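Local coordinates for Alpha/beta hydrolase fold protein (Nakamurella multipartita, PDB 4Y7D) that probably acts as a hydrolase of the alpha/beta hydrolase fold, though its substrate is not established, at residues P35-H40 and A101-W106; V124-S129 and E296-G301. All coordinates share one frame; numbering follows the deposited sequence.

Contact 1 (P35-H40 and A101-W106)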
loop_
_atom_site.group_PDB
_atom_site.type_symbol
_atom_site.label_atom_id
_atom_site.label_comp_id
_atom_site.label_asym_id
_atom_site.label_seq_id
_atom_site.Cartn_x
_atom_site.Cartn_y
_atom_site.Cartn_z
ATOM N N PRO A 35 5.575 7.134 15.297
ATOM C CA PRO A 35 4.688 6.137 14.687
ATOM C C PRO A 35 4.166 6.477 13.323
ATOM O O PRO A 35 3.885 7.651 13.018
ATOM C CB PRO A 35 3.532 6.036 15.706
ATOM C CG PRO A 35 3.465 7.414 16.273
ATOM C CD PRO A 35 4.901 7.898 16.381
ATOM N N VAL A 36 3.995 5.430 12.516
ATOM C CA VAL A 36 3.407 5.520 11.176
ATOM C C VAL A 36 2.376 4.429 10.979
ATOM O O VAL A 36 2.683 3.245 11.168
ATOM C CB VAL A 36 4.507 5.325 10.122
ATOM C CG1 VAL A 36 3.934 5.485 8.718
ATOM C CG2 VAL A 36 5.645 6.285 10.393
ATOM N N LEU A 37 1.171 4.835 10.598
ATOM C CA LEU A 37 0.144 3.906 10.195
ATOM C C LEU A 37 0.422 3.507 8.746
ATOM O O LEU A 37 0.593 4.361 7.900
ATOM C CB LEU A 37 -1.228 4.533 10.275
ATOM C CG LEU A 37 -2.411 3.728 9.713
ATOM C CD1 LEU A 37 -2.732 2.562 10.655
ATOM C CD2 LEU A 37 -3.571 4.651 9.458
ATOM N N VAL A 38 0.557 2.215 8.497
ATOM C CA VAL A 38 0.944 1.656 7.174
ATOM C C VAL A 38 -0.296 0.930 6.624
ATOM O O VAL A 38 -0.810 0.011 7.290
ATOM C CB VAL A 38 2.099 0.684 7.341
ATOM C CG1 VAL A 38 2.533 0.126 6.000
ATOM C CG2 VAL A 38 3.271 1.404 7.954
ATOM N N VAL A 39 -0.726 1.332 5.439
ATOM C CA VAL A 39 -2.021 0.932 4.891
ATOM C C VAL A 39 -1.839 0.233 3.536
ATOM O O VAL A 39 -1.453 0.831 2.514
ATOM C CB VAL A 39 -2.920 2.159 4.737
ATOM C CG1 VAL A 39 -4.328 1.714 4.355
ATOM C CG2 VAL A 39 -2.918 3.037 6.009
ATOM N N HIS A 40 -2.102 -1.063 3.544
ATOM C CA HIS A 40 -1.909 -1.926 2.381
ATOM C C HIS A 40 -2.927 -1.696 1.251
ATOM O O HIS A 40 -4.037 -1.157 1.432
ATOM C CB HIS A 40 -1.902 -3.428 2.831
ATOM C CG HIS A 40 -3.221 -3.923 3.276
ATOM N ND1 HIS A 40 -4.246 -4.215 2.395
ATOM C CD2 HIS A 40 -3.690 -4.241 4.515
ATOM C CE1 HIS A 40 -5.293 -4.652 3.071
ATOM N NE2 HIS A 40 -4.986 -4.674 4.349
ATOM N N ALA A 101 -0.288 10.342 13.991
ATOM C CA ALA A 101 0.729 9.491 13.411
ATOM C C ALA A 101 0.990 9.879 11.991
ATOM O O ALA A 101 0.168 10.517 11.340
ATOM C CB ALA A 101 0.313 8.034 13.470
ATOM N N GLY A 102 2.164 9.488 11.511
ATOM C CA GLY A 102 2.380 9.546 10.077
ATOM C C GLY A 102 1.528 8.490 9.381
ATOM O O GLY A 102 1.017 7.547 10.034
ATOM N N VAL A 103 1.321 8.646 8.080
ATOM C CA VAL A 103 0.583 7.674 7.317
ATOM C C VAL A 103 1.357 7.350 6.020
ATOM O O VAL A 103 1.762 8.250 5.283
ATOM C CB VAL A 103 -0.818 8.180 6.948
ATOM C CG1 VAL A 103 -1.517 7.130 6.097
ATOM C CG2 VAL A 103 -1.608 8.497 8.201
ATOM N N LEU A 104 1.572 6.075 5.779
ATOM C CA LEU A 104 2.149 5.540 4.536
ATOM C C LEU A 104 1.090 4.651 3.904
ATOM O O LEU A 104 0.691 3.625 4.489
ATOM C CB LEU A 104 3.383 4.709 4.787
ATOM C CG LEU A 104 3.981 3.957 3.602
ATOM C CD1 LEU A 104 4.550 4.965 2.623
ATOM C CD2 LEU A 104 5.026 2.967 4.003
ATOM N N CYS A 105 0.711 4.995 2.684
ATOM C CA CYS A 105 -0.227 4.177 1.921
ATOM C C CYS A 105 0.288 3.870 0.527
ATOM O O CYS A 105 1.110 4.597 -0.025
ATOM C CB CYS A 105 -1.581 4.828 1.852
ATOM S SG CYS A 105 -1.730 6.376 0.917
ATOM N N TRP A 106 -0.236 2.782 -0.043
ATOM C CA TRP A 106 0.106 2.419 -1.420
ATOM C C TRP A 106 -1.134 1.889 -2.065
ATOM O O TRP A 106 -1.904 1.224 -1.398
ATOM C CB TRP A 106 1.183 1.362 -1.382
ATOM C CG TRP A 106 1.678 0.773 -2.681
ATOM C CD1 TRP A 106 1.750 1.369 -3.906
ATOM C CD2 TRP A 106 2.281 -0.489 -2.826
ATOM N NE1 TRP A 106 2.360 0.540 -4.816
ATOM C CE2 TRP A 106 2.692 -0.616 -4.174
ATOM C CE3 TRP A 106 2.553 -1.538 -1.931
ATOM C CZ2 TRP A 106 3.330 -1.759 -4.657
ATOM C CZ3 TRP A 106 3.217 -2.664 -2.401
ATOM C CH2 TRP A 106 3.579 -2.779 -3.758
#
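Val-36 holds CG1 anti to its backbone N (chi1 -177°), which brings that methyl against Leu-104, 4.0 Å from its CB. Leu-104 also sets CG anti to the backbone N (chi1 173°), and its CD2 continues on to CG1 of Val-38. Gly-102, paired with Val-36, adds no side chain to this face, and the CA atoms of this pair are 4.3 Å apart, the closest in the register. On the other face Val-39 CG2 meets Val-103 CG1, and the CB atoms of Val-39 and Cys-105 face each other at 4.2 Å.

The backbones pair as parallel strands. Leu-37 bonds to strand 101-106 through both of its backbone polar atoms, its N giving to Gly-102 O at 2.8 Å and its O receiving Leu-104 N at 2.9 Å. Leu-104 O then takes Val-39 N at 2.9 Å, and the run fades into a weak bond from Trp-106 N to Val-39 O at 3.4 Å.

This is the buried middle of the alpha/beta hydrolase sheet: strand 62-66 pairs along Val-36 and Val-38, strand 124-130 flanks 101-106, and helices 82-95 and 110-119 cover the face of Leu-37, Val-39, Val-103 and Cys-105.

Contact 2 (V124-S129 and E296-G301)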
loop_
_atom_site.group_PDB
_atom_site.type_symbol
_atom_site.label_atom_id
_atom_site.label_comp_id
_atom_site.label_asym_id
_atom_site.label_seq_id
_atom_site.Cartn_x
_atom_site.Cartn_y
_atom_site.Cartn_z
ATOM N N VAL A 124 -3.203 13.149 11.589
ATOM C CA VAL A 124 -2.220 12.822 10.566
ATOM C C VAL A 124 -1.053 13.858 10.571
ATOM O O VAL A 124 -1.238 15.039 10.231
ATOM C CB VAL A 124 -2.892 12.752 9.196
ATOM C CG1 VAL A 124 -1.889 12.459 8.107
ATOM C CG2 VAL A 124 -3.998 11.706 9.177
ATOM N N ARG A 125 0.124 13.411 11.010
ATOM C CA ARG A 125 1.322 14.250 11.061
ATOM C C ARG A 125 1.917 14.562 9.689
ATOM O O ARG A 125 2.472 15.664 9.452
ATOM C CB ARG A 125 2.403 13.567 11.907
ATOM C CG ARG A 125 2.061 13.378 13.379
ATOM C CD ARG A 125 3.215 13.777 14.317
ATOM N NE ARG A 125 2.847 13.658 15.738
ATOM C CZ ARG A 125 2.047 14.504 16.412
ATOM N NH1 ARG A 125 1.776 14.288 17.708
ATOM N NH2 ARG A 125 1.479 15.548 15.808
ATOM N N ALA A 126 1.838 13.584 8.796
ATOM C CA ALA A 126 2.431 13.620 7.459
ATOM C C ALA A 126 1.872 12.446 6.673
ATOM O O ALA A 126 1.473 11.420 7.244
ATOM C CB ALA A 126 3.932 13.531 7.551
ATOM N N LEU A 127 1.850 12.576 5.354
ATOM C CA LEU A 127 1.301 11.576 4.470
ATOM C C LEU A 127 2.310 11.252 3.358
ATOM O O LEU A 127 2.730 12.132 2.646
ATOM C CB LEU A 127 -0.024 12.089 3.867
ATOM C CG LEU A 127 -0.763 11.187 2.844
ATOM C CD1 LEU A 127 -1.095 9.817 3.433
ATOM C CD2 LEU A 127 -1.981 11.971 2.428
ATOM N N VAL A 128 2.633 9.976 3.202
ATOM C CA VAL A 128 3.347 9.480 2.039
ATOM C C VAL A 128 2.420 8.550 1.279
ATOM O O VAL A 128 1.985 7.512 1.818
ATOM C CB VAL A 128 4.624 8.761 2.436
ATOM C CG1 VAL A 128 5.351 8.194 1.219
ATOM C CG2 VAL A 128 5.533 9.742 3.181
ATOM N N SER A 129 2.125 8.945 0.049
ATOM C CA SER A 129 1.117 8.279 -0.754
ATOM C C SER A 129 1.751 7.762 -2.037
ATOM O O SER A 129 2.082 8.524 -2.966
ATOM C CB SER A 129 -0.006 9.214 -1.024
ATOM O OG SER A 129 -0.985 8.583 -1.782
ATOM N N GLU A 296 12.043 10.765 6.550
ATOM C CA GLU A 296 12.267 12.044 7.215
ATOM C C GLU A 296 10.972 12.844 7.341
ATOM O O GLU A 296 10.685 13.449 8.406
ATOM C CB GLU A 296 13.341 12.846 6.480
ATOM C CG GLU A 296 13.711 14.166 7.137
ATOM C CD GLU A 296 14.100 14.111 8.655
ATOM O OE1 GLU A 296 14.771 13.156 9.166
ATOM O OE2 GLU A 296 13.723 15.094 9.364
ATOM N N LEU A 297 10.154 12.843 6.302
ATOM C CA LEU A 297 8.865 13.451 6.398
ATOM C C LEU A 297 8.032 12.817 7.510
ATOM O O LEU A 297 7.419 13.525 8.297
ATOM C CB LEU A 297 8.140 13.367 5.075
ATOM C CG LEU A 297 6.949 14.294 4.978
ATOM C CD1 LEU A 297 7.424 15.735 4.789
ATOM C CD2 LEU A 297 6.058 13.855 3.833
ATOM N N LEU A 298 8.017 11.481 7.573
ATOM C CA LEU A 298 7.145 10.781 8.525
ATOM C C LEU A 298 7.592 10.931 9.973
ATOM O O LEU A 298 6.778 10.773 10.877
ATOM C CB LEU A 298 6.995 9.299 8.123
ATOM C CG LEU A 298 6.204 9.129 6.828
ATOM C CD1 LEU A 298 6.415 7.775 6.121
ATOM C CD2 LEU A 298 4.744 9.355 7.080
ATOM N N ARG A 299 8.861 11.234 10.187
ATOM C CA ARG A 299 9.384 11.535 11.531
ATOM C C ARG A 299 8.757 12.831 12.064
ATOM O O ARG A 299 8.649 12.990 13.260
ATOM C CB ARG A 299 10.876 11.748 11.484
ATOM C CG ARG A 299 11.689 10.508 11.459
ATOM C CD ARG A 299 13.148 10.846 11.706
ATOM N NE ARG A 299 13.822 9.653 11.288
ATOM C CZ ARG A 299 14.429 9.484 10.117
ATOM N NH1 ARG A 299 14.903 8.301 9.835
ATOM N NH2 ARG A 299 14.614 10.487 9.257
ATOM N N ALA A 300 8.361 13.739 11.175
ATOM C CA ALA A 300 7.522 14.924 11.519
ATOM C C ALA A 300 8.073 15.637 12.746
ATOM O O ALA A 300 7.349 15.901 13.713
ATOM C CB ALA A 300 6.071 14.516 11.737
ATOM N N GLY A 301 9.381 15.889 12.721
ATOM C CA GLY A 301 10.070 16.583 13.816
ATOM C C GLY A 301 10.494 15.679 14.967
ATOM O O GLY A 301 11.072 16.173 15.942
#
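Arg-125 meets Ala-300 at the exposed end of this contact, where the CB of the arginine lies against one methyl, 3.8 Å from Ala-300 CB. Ala-300 is the first residue to leave the helix, with a positive phi of 48°, and its CB points toward the strand.

One residue on, Ala-126 directs its CB at the last turn of the helix, 3.6 Å from Leu-297 O and 4.0 Å from Leu-297 CG. The small side chain lets the backbones approach, with the CA atoms of Ala-126 and Leu-298 5.6 Å apart. Leu-127 turns its side chain away, but its carbonyl O touches Leu-297 CD2 at 3.9 Å.

Val-128 points back toward the helix and crosses Leu-298 at about a right angle, CG2 packing on Leu-298 CD1 at 3.6 Å. Leu-298 has CG anti to its carbonyl carbon (chi1 -68°), and its other methyl, CD2, lies over Ala-126 O at 3.9 Å. An alanine at Leu-298 would probably leave a gap beside Val-128 CG2, which would lose both the branch carbon and the methyls packed on it.

Strand 124-130 and the C-terminal helix 288-299 are thus joined by apolar packing without hydrogen bonds between the two segments, an interface that depends on shape and burial.

Overall arrangement
After the N-terminal strands 16-20 and 23-31, the chain lays down strand 35-39, then helix 46-58, strand 62-66 and helix 82-95 before contact 1 closes that excursion with strand 101-106. Helix 110-119 then leads into strand 124-130, where contact 2 opens; it closes after 166 intervening residues, when helix 288-299 returns to the sheet. The two loops follow in series, neither nested nor crossed. Their centres are about 9 Å apart because 101-106 and 124-130 are neighbouring strands, with Val-103 probably hydrogen-bonded through its backbone to Ala-126 and Val-128. Contact 1 joins strands within the sheet, whereas contact 2 fixes the C-terminal helix onto its face.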